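Local atomic coordinates of probable mannosyltransferase KTR4 (Saccharomyces cerevisiae, PDB entry 5A07), a protein that belongs to the yeast KTR family of probable mannosyltransferases, built on a GT-A glycosyltransferase fold and modelled here with GDP and manganese bound. Residues 254-259 against 322-327; 272-277 against 308-313; 291-296 against 362-367. All coordinates share one frame; numbering follows the deposited sequence. Where two conformers were deposited one is given.

Contact 1 (254-259 against 322-327); sequences KIYGFV and EIVDLD
Tyr256 and Val324 form a non-hydrogen-bonded pair, and Gly257 and Ile323 a hydrogen-bonded one, between antiparallel strands 256-258 and 322-325 in the central mixed sheet. Gly257 N gives to Ile323 O at 2.8 Å and Ile323 N returns the bond to Gly257 O. A third bond, from Asp325 N to Ile255 O (3.0 Å), carries the pairing one residue before strand 256-258 begins.

The tyrosine dominates the side-chain contact. Its CG stands anti to the backbone N (chi1 -167°), and from there the ring runs across the neighbouring strand. Tyr256 CD1 packs on Val324 CB at 3.9 Å. Tyr256 OH donates to Glu322 OE1 at 2.7 Å. That oxygen lies in the plane of the ring, at its edge, and is met on its anti side; the ring and carboxylate planes are 88° apart. Glu322 has CG wedged between its backbone N and carbonyl carbon (chi1 57°), with the chain extended beyond, while OE2 forms salt bridges with Arg358 and Arg230. Tyrosine suits this place because it joins a flat apolar body to a polar tip.

Glycine at 257 suits the other face, where a CB would crowd Ile323; Ile323 CB sits 4.2 Å from Gly257 CA. Asp325 turns its CB against Ile255 O (3.4 Å). Its OD1 accepts from Asp327 N at 3.0 Å and meets Lys226 in a salt bridge, while a water donates to both Asp325 OD2 and Lys254 O.

Polar groups in this buried place are therefore matched rather than excluded. The tyrosine hydroxyl and two arginines share the Glu322 carboxylate, which probably stabilises its negative charge. The backbone N of Asp325 closes the strand pairing while its carboxylate caps the short, weakly bonded helix that follows.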
ATOM      1  N   LYS B 254     -10.593 -10.590   3.533  1.00 19.71           N
ATOM      2  CA  LYS B 254      -9.849  -9.529   2.966  1.00 20.24           C
ATOM      3  C   LYS B 254      -8.392  -9.884   2.880  1.00 18.55           C
ATOM      4  O   LYS B 254      -7.788 -10.337   3.848  1.00 18.43           O
ATOM      5  CB  LYS B 254     -10.024  -8.244   3.785  1.00 20.41           C
ATOM      6  CG  LYS B 254     -11.465  -7.921   4.080  1.00 20.54           C
ATOM      7  CD  LYS B 254     -12.288  -7.703   2.839  1.00 22.21           C
ATOM      8  CE  LYS B 254     -13.713  -7.302   3.266  1.00 24.96           C
ATOM      9  NZ  LYS B 254     -14.466  -7.235   2.006  1.00 23.69           N
ATOM     10  N   ILE B 255      -7.824  -9.639   1.720  1.00 18.56           N
ATOM     11  CA  ILE B 255      -6.409  -9.918   1.526  1.00 19.84           C
ATOM     12  C   ILE B 255      -5.510  -8.700   1.651  1.00 18.59           C
ATOM     13  O   ILE B 255      -4.304  -8.822   1.613  1.00 17.60           O
ATOM     14  CB  ILE B 255      -6.154 -10.552   0.150  1.00 21.00           C
ATOM     15  CG1 ILE B 255      -6.512  -9.626  -0.982  1.00 22.03           C
ATOM     16  CG2 ILE B 255      -6.882 -11.930   0.096  1.00 21.91           C
ATOM     17  CD1 ILE B 255      -5.970 -10.025  -2.371  1.00 23.38           C
ATOM     18  N   TYR B 256      -6.116  -7.506   1.733  1.00 16.32           N
ATOM     19  CA  TYR B 256      -5.304  -6.307   1.714  1.00 16.00           C
ATOM     20  C   TYR B 256      -6.101  -5.179   2.359  1.00 16.22           C
ATOM     21  O   TYR B 256      -7.313  -5.059   2.137  1.00 15.59           O
ATOM     22  CB  TYR B 256      -4.905  -5.948   0.306  1.00 16.07           C
ATOM     23  CG  TYR B 256      -3.801  -4.884   0.233  1.00 16.80           C
ATOM     24  CD1 TYR B 256      -2.475  -5.233   0.460  1.00 17.94           C
ATOM     25  CD2 TYR B 256      -4.076  -3.586  -0.042  1.00 16.83           C
ATOM     26  CE1 TYR B 256      -1.474  -4.286   0.417  1.00 16.66           C
ATOM     27  CE2 TYR B 256      -3.052  -2.635  -0.125  1.00 17.58           C
ATOM     28  CZ  TYR B 256      -1.758  -3.018   0.097  1.00 17.69           C
ATOM     29  OH  TYR B 256      -0.756  -2.103   0.030  1.00 17.98           O
ATOM     30  N   GLY B 257      -5.412  -4.390   3.160  1.00 14.57           N
ATOM     31  CA  GLY B 257      -5.963  -3.210   3.781  1.00 15.46           C
ATOM     32  C   GLY B 257      -5.110  -1.987   3.541  1.00 15.06           C
ATOM     33  O   GLY B 257      -3.853  -2.048   3.655  1.00 15.68           O
ATOM     34  N   PHE B 258      -5.775  -0.866   3.216  1.00 13.00           N
ATOM     35  CA  PHE B 258      -5.109   0.370   2.951  1.00 13.63           C
ATOM     36  C   PHE B 258      -5.873   1.524   3.597  1.00 13.92           C
ATOM     37  O   PHE B 258      -7.041   1.393   3.973  1.00 13.60           O
ATOM     38  CB  PHE B 258      -4.940   0.597   1.436  1.00 13.00           C
ATOM     39  CG  PHE B 258      -6.213   1.005   0.710  1.00 12.68           C
ATOM     40  CD1 PHE B 258      -7.113   0.072   0.294  1.00 12.95           C
ATOM     41  CD2 PHE B 258      -6.496   2.327   0.466  1.00 13.42           C
ATOM     42  CE1 PHE B 258      -8.286   0.445  -0.363  1.00 13.42           C
ATOM     43  CE2 PHE B 258      -7.670   2.712  -0.174  1.00 13.98           C
ATOM     44  CZ  PHE B 258      -8.558   1.757  -0.569  1.00 13.92           C
ATOM     45  N   VAL B 259      -5.188   2.640   3.704  1.00 14.68           N
ATOM     46  CA  VAL B 259      -5.781   3.903   4.157  1.00 15.88           C
ATOM     47  C   VAL B 259      -5.781   5.070   3.162  1.00 16.62           C
ATOM     48  O   VAL B 259      -6.701   5.959   3.233  1.00 16.07           O
ATOM     49  CB  VAL B 259      -5.237   4.418   5.520  1.00 13.75           C
ATOM     50  CG1 VAL B 259      -5.598   3.507   6.663  1.00 15.21           C
ATOM     51  CG2 VAL B 259      -3.736   4.625   5.489  1.00 15.00           C
ATOM     52  N   GLU B 322       0.275  -0.764   5.196  1.00 16.01           N
ATOM     53  CA  GLU B 322      -0.517  -1.778   4.487  1.00 16.07           C
ATOM     54  C   GLU B 322      -0.746  -2.953   5.461  1.00 16.13           C
ATOM     55  O   GLU B 322       0.118  -3.237   6.319  1.00 15.86           O
ATOM     56  CB  GLU B 322       0.103  -2.183   3.161  1.00 17.50           C
ATOM     57  CG  GLU B 322       1.521  -2.707   3.263  1.00 18.99           C
ATOM     58  CD  GLU B 322       2.173  -3.077   1.943  1.00 21.66           C
ATOM     59  OE1 GLU B 322       1.533  -3.213   0.851  1.00 19.84           O
ATOM     60  OE2 GLU B 322       3.389  -3.289   2.004  1.00 21.49           O
ATOM     61  N   ILE B 323      -1.940  -3.565   5.410  1.00 15.38           N
ATOM     62  CA  ILE B 323      -2.222  -4.829   6.124  1.00 15.91           C
ATOM     63  C   ILE B 323      -2.288  -5.836   4.958  1.00 16.94           C
ATOM     64  O   ILE B 323      -3.083  -5.652   4.035  1.00 15.71           O
ATOM     65  CB  ILE B 323      -3.564  -4.814   6.792  1.00 17.80           C
ATOM     66  CG1 ILE B 323      -3.808  -3.598   7.688  1.00 18.42           C
ATOM     67  CG2 ILE B 323      -3.729  -6.050   7.621  1.00 18.98           C
ATOM     68  CD1 ILE B 323      -2.832  -3.430   8.738  1.00 19.85           C
ATOM     69  N   VAL B 324      -1.498  -6.875   4.993  1.00 16.52           N
ATOM     70  CA  VAL B 324      -1.429  -7.751   3.825  0.60 18.80           C
ATOM     71  C   VAL B 324      -1.445  -9.229   4.224  1.00 19.94           C
ATOM     72  O   VAL B 324      -0.805  -9.669   5.194  1.00 19.62           O
ATOM     73  CB  VAL B 324      -0.301  -7.366   2.836  0.60 21.93           C
ATOM     74  CG1 VAL B 324       1.011  -7.279   3.511  0.60 22.84           C
ATOM     75  CG2 VAL B 324      -0.275  -8.347   1.662  0.60 21.47           C
ATOM     76  N   ASP B 325      -2.255  -9.968   3.480  1.00 18.49           N
ATOM     77  CA  ASP B 325      -2.364 -11.404   3.563  1.00 20.26           C
ATOM     78  C   ASP B 325      -1.241 -11.954   2.691  1.00 21.60           C
ATOM     79  O   ASP B 325      -1.278 -11.901   1.465  1.00 19.49           O
ATOM     80  CB  ASP B 325      -3.756 -11.856   3.094  1.00 22.74           C
ATOM     81  CG  ASP B 325      -4.008 -13.387   3.211  1.00 24.56           C
ATOM     82  OD1 ASP B 325      -3.002 -14.145   3.323  1.00 26.05           O
ATOM     83  OD2 ASP B 325      -5.210 -13.797   3.232  1.00 23.83           O
ATOM     84  N   LEU B 326      -0.197 -12.464   3.346  1.00 20.20           N
ATOM     85  CA  LEU B 326       0.960 -12.931   2.607  1.00 21.38           C
ATOM     86  C   LEU B 326       0.683 -14.132   1.682  1.00 22.37           C
ATOM     87  O   LEU B 326       1.470 -14.341   0.753  1.00 22.97           O
ATOM     88  CB  LEU B 326       2.125 -13.299   3.531  1.00 21.66           C
ATOM     89  CG  LEU B 326       2.664 -12.191   4.449  1.00 19.92           C
ATOM     90  CD1 LEU B 326       3.875 -12.662   5.231  1.00 20.59           C
ATOM     91  CD2 LEU B 326       3.026 -10.983   3.644  1.00 20.16           C
ATOM     92  N   ASP B 327      -0.397 -14.844   1.906  1.00 23.23           N
ATOM     93  CA  ASP B 327      -0.827 -15.909   0.956  1.00 29.16           C
ATOM     94  C   ASP B 327      -1.037 -15.329  -0.449  1.00 31.32           C
ATOM     95  O   ASP B 327      -0.789 -16.011  -1.416  1.00 27.70           O
ATOM     96  CB  ASP B 327      -2.152 -16.504   1.358  1.00 28.55           C
ATOM     97  CG  ASP B 327      -2.082 -17.401   2.584  1.00 36.14           C
ATOM     98  OD1 ASP B 327      -1.043 -17.591   3.172  1.00 39.13           O
ATOM     99  OD2 ASP B 327      -3.125 -18.013   2.924  1.00 43.00           O
TER
HETATM  100  O   HOH W   1      -7.116 -12.874   4.493  1.00 18.19           O

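Contact 2 (272-277 against 308-313); sequences LWTSTM and YTQGYS
The indole of Trp273 is covered on both faces. On one lie the Gly311 carbonyl oxygen, 3.4 Å above the plane, and Tyr312 CB, both displaced toward the rim; on the other is Met277 CG from the next turn of its own helix. The Tyr312 ring is nearly parallel to the six-membered ring of the indole, the planes 17° apart, but with centroids separated by 5.5 Å the two barely overlap. It is Tyr312 CB, 3.5 Å from Trp273 CG, that does most of the touching, and Tyr312 CG reaches Trp273 CE3 at 3.9 Å.

Trp273 CG stands anti to the backbone N (chi1 178°), on the side of the loop, and chi2 (-105°) turns the broad ring flat against the peptide groups. Trp273 CD1 comes within 3.4 Å of Gln310 O, and Trp273 NE1 within 3.6 Å of Gly311 C. Glycine suits this position, since a bare CA lets the indole lie close, and its positive phi is readily adopted without a side chain. The Gly311 oxygen over the indole is itself bonded to Lys297, and the Tyr312 hydroxyl to Cys315 O.

Beside the aromatic pair, Thr274 CG2 packs on Gln310 CB at 4.1 Å. A water joins the helices' ends, accepting from Thr274 N and donating to Thr309 O (2.8 Å); backbone groups at a helix start and a helix finish commonly need such partners.

Gln310, with positive phi, closes helix 303-308 in a Schellman motif, and Gly311 carries the chain onward. The result is a Schellman-capped helix end and the loop after it, whose peptide groups lie against a tryptophan from the first turn of helix 272-282.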
ATOM      1  N   LEU B 272       6.400   0.492 -16.678  1.00 23.51           N
ATOM      2  CA  LEU B 272       5.850  -0.549 -15.815  1.00 22.16           C
ATOM      3  C   LEU B 272       4.477  -1.109 -16.318  1.00 20.41           C
ATOM      4  O   LEU B 272       4.252  -2.301 -16.363  1.00 21.96           O
ATOM      5  CB  LEU B 272       5.744  -0.028 -14.368  1.00 23.22           C
ATOM      6  CG  LEU B 272       5.008  -0.951 -13.392  1.00 22.40           C
ATOM      7  CD1 LEU B 272       5.687  -2.288 -13.233  1.00 23.38           C
ATOM      8  CD2 LEU B 272       4.975  -0.189 -12.044  1.00 23.67           C
ATOM      9  N   TRP B 273       3.608  -0.224 -16.723  1.00 22.62           N
ATOM     10  CA  TRP B 273       2.297  -0.639 -17.285  1.00 23.13           C
ATOM     11  C   TRP B 273       2.479  -1.447 -18.585  1.00 24.87           C
ATOM     12  O   TRP B 273       1.897  -2.488 -18.757  1.00 24.02           O
ATOM     13  CB  TRP B 273       1.448   0.627 -17.601  1.00 24.88           C
ATOM     14  CG  TRP B 273       0.119   0.298 -18.212  1.00 27.14           C
ATOM     15  CD1 TRP B 273      -0.233   0.440 -19.527  1.00 26.64           C
ATOM     16  CD2 TRP B 273      -0.988  -0.347 -17.558  1.00 24.62           C
ATOM     17  NE1 TRP B 273      -1.499  -0.056 -19.725  1.00 27.47           N
ATOM     18  CE2 TRP B 273      -1.999  -0.508 -18.524  1.00 25.43           C
ATOM     19  CE3 TRP B 273      -1.239  -0.745 -16.238  1.00 24.73           C
ATOM     20  CZ2 TRP B 273      -3.225  -1.107 -18.232  1.00 25.43           C
ATOM     21  CZ3 TRP B 273      -2.455  -1.331 -15.928  1.00 23.38           C
ATOM     22  CH2 TRP B 273      -3.460  -1.481 -16.913  1.00 26.01           C
ATOM     23  N   THR B 274       3.268  -0.939 -19.516  1.00 28.77           N
ATOM     24  CA  THR B 274       3.407  -1.644 -20.836  1.00 29.19           C
ATOM     25  C   THR B 274       4.001  -3.003 -20.618  1.00 28.25           C
ATOM     26  O   THR B 274       3.530  -3.980 -21.175  1.00 27.70           O
ATOM     27  CB  THR B 274       4.184  -0.799 -21.870  1.00 31.26           C
ATOM     28  OG1 THR B 274       5.409  -0.340 -21.311  1.00 33.59           O
ATOM     29  CG2 THR B 274       3.419   0.471 -22.159  1.00 35.35           C
ATOM     30  N   SER B 275       4.974  -3.118 -19.713  1.00 29.29           N
ATOM     31  CA  SER B 275       5.496  -4.447 -19.385  1.00 30.45           C
ATOM     32  C   SER B 275       4.475  -5.325 -18.703  1.00 31.05           C
ATOM     33  O   SER B 275       4.412  -6.538 -18.917  1.00 30.94           O
ATOM     34  CB  SER B 275       6.749  -4.372 -18.491  1.00 37.25           C
ATOM     35  OG  SER B 275       7.717  -3.555 -19.079  1.00 39.34           O
ATOM     36  N   THR B 276       3.675  -4.720 -17.823  1.00 27.67           N
ATOM     37  CA  THR B 276       2.702  -5.496 -17.099  1.00 23.85           C
ATOM     38  C   THR B 276       1.613  -5.980 -18.063  1.00 25.61           C
ATOM     39  O   THR B 276       1.136  -7.108 -17.941  1.00 28.11           O
ATOM     40  CB  THR B 276       2.074  -4.626 -15.992  1.00 24.85           C
ATOM     41  OG1 THR B 276       3.046  -4.256 -14.994  1.00 24.04           O
ATOM     42  CG2 THR B 276       0.927  -5.366 -15.330  1.00 22.44           C
ATOM     43  N   MET B 277       1.266  -5.160 -19.072  1.00 26.32           N
ATOM     44  CA  MET B 277       0.308  -5.643 -20.111  1.00 25.24           C
ATOM     45  C   MET B 277       0.880  -6.815 -20.945  1.00 29.10           C
ATOM     46  O   MET B 277       0.144  -7.778 -21.230  1.00 27.51           O
ATOM     47  CB  MET B 277      -0.113  -4.493 -21.018  1.00 28.56           C
ATOM     48  CG  MET B 277      -1.034  -3.514 -20.308  1.00 30.18           C
ATOM     49  SD  MET B 277      -2.544  -4.232 -19.701  1.00 35.25           S
ATOM     50  CE  MET B 277      -2.158  -4.652 -17.986  1.00 37.00           C
ATOM     51  N   TYR B 308       1.454   9.498 -20.342  1.00 28.12           N
ATOM     52  CA  TYR B 308       2.867   9.191 -20.211  1.00 30.31           C
ATOM     53  C   TYR B 308       3.150   7.705 -20.083  1.00 29.84           C
ATOM     54  O   TYR B 308       4.102   7.199 -20.628  1.00 29.21           O
ATOM     55  CB  TYR B 308       3.462   9.998 -19.050  1.00 32.72           C
ATOM     56  CG  TYR B 308       4.939   9.823 -18.909  1.00 34.27           C
ATOM     57  CD1 TYR B 308       5.466   8.730 -18.235  1.00 37.70           C
ATOM     58  CD2 TYR B 308       5.830  10.731 -19.494  1.00 35.93           C
ATOM     59  CE1 TYR B 308       6.818   8.534 -18.112  1.00 34.84           C
ATOM     60  CE2 TYR B 308       7.208  10.525 -19.381  1.00 37.67           C
ATOM     61  CZ  TYR B 308       7.683   9.435 -18.682  1.00 36.70           C
ATOM     62  OH  TYR B 308       9.023   9.209 -18.552  1.00 42.96           O
ATOM     63  N   THR B 309       2.292   6.948 -19.404  1.00 27.78           N
ATOM     64  CA  THR B 309       2.545   5.521 -19.151  1.00 24.57           C
ATOM     65  C   THR B 309       1.928   4.684 -20.203  1.00 22.86           C
ATOM     66  O   THR B 309       1.970   3.427 -20.181  1.00 22.37           O
ATOM     67  CB  THR B 309       1.889   5.083 -17.804  1.00 25.62           C
ATOM     68  OG1 THR B 309       0.500   5.443 -17.865  1.00 26.44           O
ATOM     69  CG2 THR B 309       2.533   5.813 -16.598  1.00 23.90           C
ATOM     70  N   GLN B 310       1.235   5.368 -21.099  1.00 28.13           N
ATOM     71  CA  GLN B 310       0.542   4.679 -22.181  1.00 29.05           C
ATOM     72  C   GLN B 310      -0.494   3.705 -21.666  1.00 26.90           C
ATOM     73  O   GLN B 310      -0.585   2.562 -22.114  1.00 28.03           O
ATOM     74  CB  GLN B 310       1.548   3.968 -23.112  1.00 36.42           C
ATOM     75  CG  GLN B 310       2.499   4.929 -23.855  1.00 41.04           C
ATOM     76  CD  GLN B 310       3.549   4.149 -24.636  1.00 43.93           C
ATOM     77  OE1 GLN B 310       3.249   3.508 -25.631  1.00 45.15           O
ATOM     78  NE2 GLN B 310       4.754   4.102 -24.106  1.00 50.06           N
ATOM     79  N   GLY B 311      -1.302   4.175 -20.701  1.00 25.55           N
ATOM     80  CA  GLY B 311      -2.500   3.432 -20.325  1.00 25.21           C
ATOM     81  C   GLY B 311      -2.765   3.189 -18.839  1.00 23.84           C
ATOM     82  O   GLY B 311      -3.705   2.486 -18.528  1.00 22.23           O
ATOM     83  N   TYR B 312      -1.958   3.767 -17.943  1.00 24.78           N
ATOM     84  CA  TYR B 312      -2.109   3.514 -16.497  1.00 24.07           C
ATOM     85  C   TYR B 312      -2.356   4.819 -15.792  1.00 23.05           C
ATOM     86  O   TYR B 312      -1.623   5.794 -15.948  1.00 22.73           O
ATOM     87  CB  TYR B 312      -0.850   2.847 -15.941  1.00 25.00           C
ATOM     88  CG  TYR B 312      -0.766   2.621 -14.428  1.00 21.33           C
ATOM     89  CD1 TYR B 312      -1.876   2.327 -13.653  1.00 22.13           C
ATOM     90  CD2 TYR B 312       0.484   2.580 -13.807  1.00 21.08           C
ATOM     91  CE1 TYR B 312      -1.745   2.104 -12.258  1.00 21.12           C
ATOM     92  CE2 TYR B 312       0.599   2.358 -12.437  1.00 21.85           C
ATOM     93  CZ  TYR B 312      -0.521   2.122 -11.671  1.00 17.87           C
ATOM     94  OH  TYR B 312      -0.357   1.889 -10.312  1.00 21.37           O
ATOM     95  N   SER B 313      -3.416   4.860 -15.002  1.00 19.67           N
ATOM     96  CA  SER B 313      -3.741   6.060 -14.230  1.00 19.98           C
ATOM     97  C   SER B 313      -2.629   6.502 -13.292  1.00 17.11           C
ATOM     98  O   SER B 313      -2.537   7.658 -12.960  1.00 18.87           O
ATOM     99  CB  SER B 313      -5.023   5.778 -13.389  1.00 22.05           C
ATOM    100  OG  SER B 313      -4.761   4.695 -12.456  1.00 20.04           O
TER
HETATM  101  O   HOH W   2       4.120   2.099 -19.092  1.00 26.92           O

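Contact 3 (291-296 against 362-367); sequences GAFAWL and LALFAD
Ala363 and Ala292 bring together two helix ends in a buried, mainly apolar contact: the turn that starts helix 293-297 rests on the last part of helix 354-365. Small residues make the approach possible. Ala363 CB projects at the turn, touching Ala292 CB at 3.8 Å and both methyls of Leu296, CD1 and CD2, each at 3.7 Å, while the edge of the Trp295 indole reaches it through CZ3.

One direct hydrogen bond joins the backbones. Ala292 N gives to Ala363 O at 2.8 Å, in the carbonyl plane and on a lone pair, though bent at the hydrogen (133°). Gly291, lacking a side chain, lets its CA come to 3.0 Å from the same Ala363 oxygen.

Leu364 adds a second apolar patch. Its CD2 lies in the plane of the Phe293 ring, at the edge, 3.9 Å from CE1, and also meets Leu296 CD1 at 3.7 Å. Phe293 in turn covers Gly291 C with the centre of its ring.

Around this pair, helix 43-53 packs on Phe293 and Leu364, helix 272-282 on Leu296 and Leu364, and helix 418-425 on Ala292 and Trp295, whose indole also stacks on Phe317 of strand 316-317.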
ATOM      1  N   GLY B 291     -11.453  -7.751 -11.004  1.00 22.47           N
ATOM      2  CA  GLY B 291     -10.317  -6.876 -10.763  1.00 22.87           C
ATOM      3  C   GLY B 291     -10.673  -5.400 -10.821  1.00 21.25           C
ATOM      4  O   GLY B 291     -11.700  -4.967 -11.414  1.00 19.00           O
ATOM      5  N   ALA B 292      -9.797  -4.591 -10.231  1.00 18.05           N
ATOM      6  CA  ALA B 292     -10.055  -3.164 -10.143  1.00 16.94           C
ATOM      7  C   ALA B 292      -9.667  -2.445 -11.413  1.00 19.51           C
ATOM      8  O   ALA B 292      -8.828  -1.575 -11.415  1.00 17.53           O
ATOM      9  CB  ALA B 292      -9.339  -2.585  -8.941  1.00 17.93           C
ATOM     10  N   PHE B 293     -10.294  -2.803 -12.539  1.00 21.94           N
ATOM     11  CA  PHE B 293      -9.824  -2.329 -13.826  1.00 21.35           C
ATOM     12  C   PHE B 293     -10.096  -0.875 -14.103  1.00 22.69           C
ATOM     13  O   PHE B 293      -9.265  -0.208 -14.667  1.00 21.27           O
ATOM     14  CB  PHE B 293     -10.420  -3.193 -14.957  1.00 22.88           C
ATOM     15  CG  PHE B 293     -10.157  -4.650 -14.774  1.00 24.40           C
ATOM     16  CD1 PHE B 293      -8.869  -5.137 -14.692  1.00 24.55           C
ATOM     17  CD2 PHE B 293     -11.203  -5.548 -14.689  1.00 27.72           C
ATOM     18  CE1 PHE B 293      -8.622  -6.501 -14.508  1.00 26.44           C
ATOM     19  CE2 PHE B 293     -10.952  -6.903 -14.529  1.00 26.47           C
ATOM     20  CZ  PHE B 293      -9.656  -7.372 -14.406  1.00 26.06           C
ATOM     21  N   ALA B 294     -11.250  -0.354 -13.676  1.00 20.37           N
ATOM     22  CA  ALA B 294     -11.522   1.020 -13.868  1.00 20.64           C
ATOM     23  C   ALA B 294     -10.501   1.946 -13.131  1.00 18.82           C
ATOM     24  O   ALA B 294     -10.038   2.978 -13.657  1.00 18.41           O
ATOM     25  CB  ALA B 294     -12.956   1.291 -13.437  1.00 23.54           C
ATOM     26  N   TRP B 295     -10.157   1.562 -11.933  1.00 18.40           N
ATOM     27  CA  TRP B 295      -9.171   2.297 -11.124  1.00 18.07           C
ATOM     28  C   TRP B 295      -7.826   2.395 -11.808  1.00 17.62           C
ATOM     29  O   TRP B 295      -7.199   3.460 -11.777  1.00 20.26           O
ATOM     30  CB  TRP B 295      -9.026   1.589  -9.788  1.00 18.18           C
ATOM     31  CG  TRP B 295      -8.124   2.148  -8.758  1.00 18.32           C
ATOM     32  CD1 TRP B 295      -8.227   3.345  -8.139  1.00 18.25           C
ATOM     33  CD2 TRP B 295      -6.992   1.503  -8.166  1.00 16.03           C
ATOM     34  NE1 TRP B 295      -7.231   3.497  -7.211  1.00 15.57           N
ATOM     35  CE2 TRP B 295      -6.484   2.365  -7.181  1.00 16.36           C
ATOM     36  CE3 TRP B 295      -6.364   0.312  -8.371  1.00 16.50           C
ATOM     37  CZ2 TRP B 295      -5.364   2.058  -6.429  1.00 16.50           C
ATOM     38  CZ3 TRP B 295      -5.274  -0.017  -7.588  1.00 18.00           C
ATOM     39  CH2 TRP B 295      -4.785   0.863  -6.631  1.00 17.01           C
ATOM     40  N   LEU B 296      -7.377   1.342 -12.479  1.00 19.97           N
ATOM     41  CA  LEU B 296      -6.151   1.391 -13.293  1.00 20.13           C
ATOM     42  C   LEU B 296      -6.252   2.273 -14.577  1.00 20.88           C
ATOM     43  O   LEU B 296      -5.259   2.771 -15.073  1.00 20.84           O
ATOM     44  CB  LEU B 296      -5.778   0.007 -13.733  1.00 22.54           C
ATOM     45  CG  LEU B 296      -5.611  -1.037 -12.638  1.00 20.75           C
ATOM     46  CD1 LEU B 296      -5.311  -2.389 -13.210  1.00 21.94           C
ATOM     47  CD2 LEU B 296      -4.463  -0.577 -11.709  1.00 21.63           C
ATOM     48  N   LEU B 362      -2.514  -6.467  -7.177  1.00 17.19           N
ATOM     49  CA  LEU B 362      -3.788  -6.582  -6.475  1.00 16.21           C
ATOM     50  C   LEU B 362      -4.985  -6.280  -7.433  1.00 16.31           C
ATOM     51  O   LEU B 362      -6.003  -6.904  -7.386  1.00 18.84           O
ATOM     52  CB  LEU B 362      -3.786  -5.623  -5.285  1.00 16.14           C
ATOM     53  CG  LEU B 362      -2.976  -6.067  -4.092  1.00 18.89           C
ATOM     54  CD1 LEU B 362      -2.763  -4.833  -3.196  1.00 18.28           C
ATOM     55  CD2 LEU B 362      -3.691  -7.163  -3.320  1.00 19.25           C
ATOM     56  N   ALA B 363      -4.860  -5.257  -8.244  1.00 16.73           N
ATOM     57  CA  ALA B 363      -5.975  -4.832  -9.077  1.00 17.92           C
ATOM     58  C   ALA B 363      -6.244  -5.852 -10.228  1.00 21.40           C
ATOM     59  O   ALA B 363      -7.390  -6.042 -10.637  1.00 23.59           O
ATOM     60  CB  ALA B 363      -5.666  -3.474  -9.659  1.00 17.41           C
ATOM     61  N   LEU B 364      -5.182  -6.474 -10.737  1.00 20.22           N
ATOM     62  CA  LEU B 364      -5.303  -7.376 -11.895  1.00 21.72           C
ATOM     63  C   LEU B 364      -5.609  -8.796 -11.472  1.00 21.96           C
ATOM     64  O   LEU B 364      -6.394  -9.494 -12.168  1.00 24.14           O
ATOM     65  CB  LEU B 364      -4.018  -7.364 -12.722  1.00 22.93           C
ATOM     66  CG  LEU B 364      -3.823  -6.027 -13.404  1.00 23.28           C
ATOM     67  CD1 LEU B 364      -2.425  -5.946 -13.936  1.00 23.08           C
ATOM     68  CD2 LEU B 364      -4.815  -5.786 -14.511  1.00 23.69           C
ATOM     69  N   PHE B 365      -5.076  -9.257 -10.326  1.00 21.34           N
ATOM     70  CA  PHE B 365      -5.062 -10.681 -10.013  1.00 22.25           C
ATOM     71  C   PHE B 365      -5.924 -11.057  -8.873  1.00 21.35           C
ATOM     72  O   PHE B 365      -5.897 -12.203  -8.478  1.00 22.28           O
ATOM     73  CB  PHE B 365      -3.624 -11.217  -9.778  1.00 25.26           C
ATOM     74  CG  PHE B 365      -2.629 -10.803 -10.851  1.00 25.35           C
ATOM     75  CD1 PHE B 365      -2.984 -10.836 -12.184  1.00 30.33           C
ATOM     76  CD2 PHE B 365      -1.361 -10.443 -10.524  1.00 27.39           C
ATOM     77  CE1 PHE B 365      -2.096 -10.438 -13.196  1.00 30.34           C
ATOM     78  CE2 PHE B 365      -0.465 -10.020 -11.487  1.00 28.60           C
ATOM     79  CZ  PHE B 365      -0.832 -10.017 -12.841  1.00 31.21           C
ATOM     80  N   ALA B 366      -6.714 -10.114  -8.345  1.00 21.97           N
ATOM     81  CA  ALA B 366      -7.577 -10.361  -7.194  1.00 21.53           C
ATOM     82  C   ALA B 366      -8.892  -9.645  -7.390  1.00 21.49           C
ATOM     83  O   ALA B 366      -8.979  -8.665  -8.125  1.00 22.20           O
ATOM     84  CB  ALA B 366      -6.954  -9.875  -5.900  1.00 21.76           C
ATOM     85  N   ASP B 367      -9.885 -10.148  -6.692  1.00 21.66           N
ATOM     86  CA  ASP B 367     -11.197  -9.586  -6.673  1.00 22.57           C
ATOM     87  C   ASP B 367     -11.170  -8.301  -5.848  1.00 20.82           C
ATOM     88  O   ASP B 367     -10.826  -8.322  -4.677  1.00 21.26           O
ATOM     89  CB  ASP B 367     -12.158 -10.564  -5.951  1.00 23.54           C
ATOM     90  CG  ASP B 367     -13.600 -10.102  -5.996  1.00 28.39           C
ATOM     91  OD1 ASP B 367     -13.937  -8.886  -5.906  1.00 30.39           O
ATOM     92  OD2 ASP B 367     -14.486 -10.969  -6.118  1.00 36.37           O
TER
HETATM   93  O   HOH W   3      -8.727  -5.992  -7.448  1.00 21.16           O

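All three contacts are largely buried, but at different depths: the centre of contact 1 lies about 8 Å from the centre of the chain, that of contact 3 about 14 Å and that of contact 2, where Gln310 is exposed, about 19 Å. Contact 1 is strand pairing, rich in backbone bonds and charged partners; contact 3 relies on small and branched apolar side chains; contact 2 sets one face of an indole against peptide groups and a tyrosine CB. They join different pairs of elements, but helix 354-365 of contact 3 packs on strand 256-262 of contact 1 and on helix 272-282 of contact 2, while contacts 1 and 2 do not meet.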